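Local coordinates for possible TctC subunit of the Tripartite Tricarboxylate Transport(TTT) Family (Rhodopseudomonas palustris, PDB 6HKE), which probably serves as the periplasmic substrate-binding protein of a tripartite tricarboxylate transporter, capturing malate for uptake into the cell, at residues V78-T83 against G148-A153. The protein carries 2 engineered substitutions. Numbering follows the deposited sequence.
Sequences VGHLGT and GSVSYA. With LMR ((2S)-2-hydroxybutanedioic acid), chain E; MLT (D-malate), chain D.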
loop_
_atom_site.group_PDB
_atom_site.type_symbol
_atom_site.label_atom_id
_atom_site.label_comp_id
_atom_site.label_asym_id
_atom_site.label_seq_id
_atom_site.Cartn_x
_atom_site.Cartn_y
_atom_site.Cartn_z
ATOM N N VAL A 78 1.773 -6.183 -8.838
ATOM C CA VAL A 78 1.911 -5.804 -7.411
ATOM C C VAL A 78 0.536 -5.370 -6.922
ATOM O O VAL A 78 -0.041 -4.427 -7.499
ATOM C CB VAL A 78 2.951 -4.703 -7.203
ATOM C CG1 VAL A 78 3.083 -4.375 -5.728
ATOM C CG2 VAL A 78 4.294 -5.103 -7.784
ATOM N N GLY A 79 0.028 -6.066 -5.913
ATOM C CA GLY A 79 -1.204 -5.694 -5.216
ATOM C C GLY A 79 -0.911 -5.382 -3.764
ATOM O O GLY A 79 0.185 -5.704 -3.276
ATOM N N HIS A 80 -1.861 -4.787 -3.073
ATOM C CA HIS A 80 -1.685 -4.457 -1.644
ATOM C C HIS A 80 -3.047 -4.499 -0.954
ATOM O O HIS A 80 -4.040 -4.889 -1.612
ATOM C CB HIS A 80 -0.907 -3.148 -1.517
ATOM C CG HIS A 80 -1.566 -1.946 -2.095
ATOM N ND1 HIS A 80 -2.923 -1.851 -2.250
ATOM C CD2 HIS A 80 -1.044 -0.754 -2.450
ATOM C CE1 HIS A 80 -3.226 -0.650 -2.714
ATOM N NE2 HIS A 80 -2.074 0.051 -2.853
ATOM N N LEU A 81 -3.058 -4.102 0.312
ATOM C CA LEU A 81 -4.248 -4.119 1.188
ATOM C C LEU A 81 -5.445 -3.476 0.478
ATOM O O LEU A 81 -6.563 -3.908 0.772
ATOM C CB LEU A 81 -3.896 -3.406 2.498
ATOM C CG LEU A 81 -5.075 -3.011 3.387
ATOM C CD1 LEU A 81 -4.658 -3.007 4.849
ATOM C CD2 LEU A 81 -5.595 -1.634 2.996
ATOM N N GLY A 82 -5.227 -2.482 -0.395
ATOM C CA GLY A 82 -6.302 -1.826 -1.168
ATOM C C GLY A 82 -6.754 -2.661 -2.361
ATOM O O GLY A 82 -7.906 -3.101 -2.397
ATOM N N THR A 83 -5.879 -2.889 -3.335
ATOM C CA THR A 83 -6.279 -3.421 -4.660
ATOM C C THR A 83 -6.775 -4.853 -4.496
ATOM O O THR A 83 -7.625 -5.264 -5.301
ATOM C CB THR A 83 -5.112 -3.356 -5.637
ATOM O OG1 THR A 83 -4.067 -4.155 -5.081
ATOM C CG2 THR A 83 -4.651 -1.936 -5.858
ATOM N N GLY A 148 -9.440 1.843 -4.739
ATOM C CA GLY A 148 -8.635 0.613 -4.612
ATOM C C GLY A 148 -7.331 0.859 -3.866
ATOM O O GLY A 148 -6.520 -0.074 -3.763
ATOM N N SER A 149 -7.144 2.066 -3.344
ATOM C CA SER A 149 -5.894 2.519 -2.675
ATOM C C SER A 149 -5.963 2.270 -1.160
ATOM O O SER A 149 -7.066 2.226 -0.583
ATOM C CB SER A 149 -5.565 3.966 -3.028
ATOM O OG SER A 149 -6.339 4.912 -2.296
ATOM N N VAL A 150 -4.788 2.075 -0.565
ATOM C CA VAL A 150 -4.545 2.041 0.899
ATOM C C VAL A 150 -4.933 3.404 1.470
ATOM O O VAL A 150 -5.552 3.427 2.546
ATOM C CB VAL A 150 -3.068 1.733 1.206
ATOM C CG1 VAL A 150 -2.779 1.925 2.680
ATOM C CG2 VAL A 150 -2.669 0.337 0.760
ATOM N N SER A 151 -4.509 4.480 0.803
ATOM C CA SER A 151 -4.731 5.874 1.248
ATOM C C SER A 151 -6.236 6.080 1.421
ATOM O O SER A 151 -6.615 6.644 2.454
ATOM C CB SER A 151 -4.121 6.904 0.311
ATOM O OG SER A 151 -4.479 6.671 -1.051
ATOM N N TYR A 152 -7.050 5.595 0.482
ATOM C CA TYR A 152 -8.534 5.744 0.521
ATOM C C TYR A 152 -9.084 4.877 1.653
ATOM O O TYR A 152 -9.789 5.388 2.513
ATOM C CB TYR A 152 -9.212 5.384 -0.809
ATOM C CG TYR A 152 -10.715 5.461 -0.756
ATOM C CD1 TYR A 152 -11.359 6.691 -0.742
ATOM C CD2 TYR A 152 -11.495 4.318 -0.659
ATOM C CE1 TYR A 152 -12.740 6.782 -0.665
ATOM C CE2 TYR A 152 -12.876 4.388 -0.590
ATOM C CZ TYR A 152 -13.497 5.627 -0.593
ATOM O OH TYR A 152 -14.848 5.728 -0.510
ATOM N N ALA A 153 -8.749 3.591 1.652
ATOM C CA ALA A 153 -9.247 2.625 2.657
ATOM C C ALA A 153 -8.937 3.168 4.055
ATOM O O ALA A 153 -9.873 3.246 4.874
ATOM C CB ALA A 153 -8.648 1.262 2.422
HETATM C C1 LMR E . -2.096 3.683 -2.047
HETATM O O1A LMR E . -2.684 2.725 -2.574
HETATM O O1B LMR E . -2.602 4.437 -1.174
HETATM C C2 LMR E . -0.645 3.945 -2.482
HETATM O O2 LMR E . 0.199 2.800 -2.440
HETATM C C3 LMR E . -0.548 4.516 -3.900
HETATM C C4 LMR E . 0.915 4.451 -4.303
HETATM O O4A LMR E . 1.515 5.528 -4.480
HETATM O O4B LMR E . 1.463 3.325 -4.397
HETATM C C1 MLT D . -2.084 3.447 -2.269
HETATM O O1 MLT D . -2.733 2.390 -2.109
HETATM O O2 MLT D . -2.409 4.490 -1.658
HETATM C C2 MLT D . -0.930 3.445 -3.246
HETATM O O3 MLT D . 0.038 2.386 -3.101
HETATM C C3 MLT D . -0.089 4.681 -3.120
HETATM C C4 MLT D . 0.950 4.505 -4.197
HETATM O O4 MLT D . 1.634 3.446 -4.241
HETATM O O5 MLT D . 1.039 5.437 -5.022
#
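V150 sets its CG2 methyl over one face of the H80 ring. The methyl sits 3.5 Å from the ring centroid and 4° off the normal, a CH-pi contact. F24 also meets this ring, its plane nearly parallel. H80 CG stands between its own backbone N and C (chi1 62°), which brings the ring back beside the next turn; there ND1 accepts from G82 N, 35° out of the ring plane. NE2 donates to LMR O1A at 2.8 Å. V150 N reaches the same O1A at 3.0 Å, and S151 N binds O1B at 2.7 Å. MLT overlaps LMR; V150 N bonds its O1, and H80 NE2 does so weakly. The dipole of helix 150-162 may help hold the carboxylate charge. An alanine at H80 would probably leave O1A with one donor fewer and the V150 methyl without its ring. The backbones press together where G148 O meets G82 and T83; G82 CA makes a CA-H...O contact to it at 3.1 Å, and a side chain at G82 would clash. Packing is looser at L81, where CD2 touches V150 CG2 and A153 CB, both at 4.2 Å. H80 and T83 form a capping box. S149 OG caps helix 150-162, accepting from Y152 N, and also hydrogen-bonds G146 O. The start of helix 150-162 and the H80 ring before helix 82-90 together hold one malate carboxylate, part of the pocket of this periplasmic binding protein.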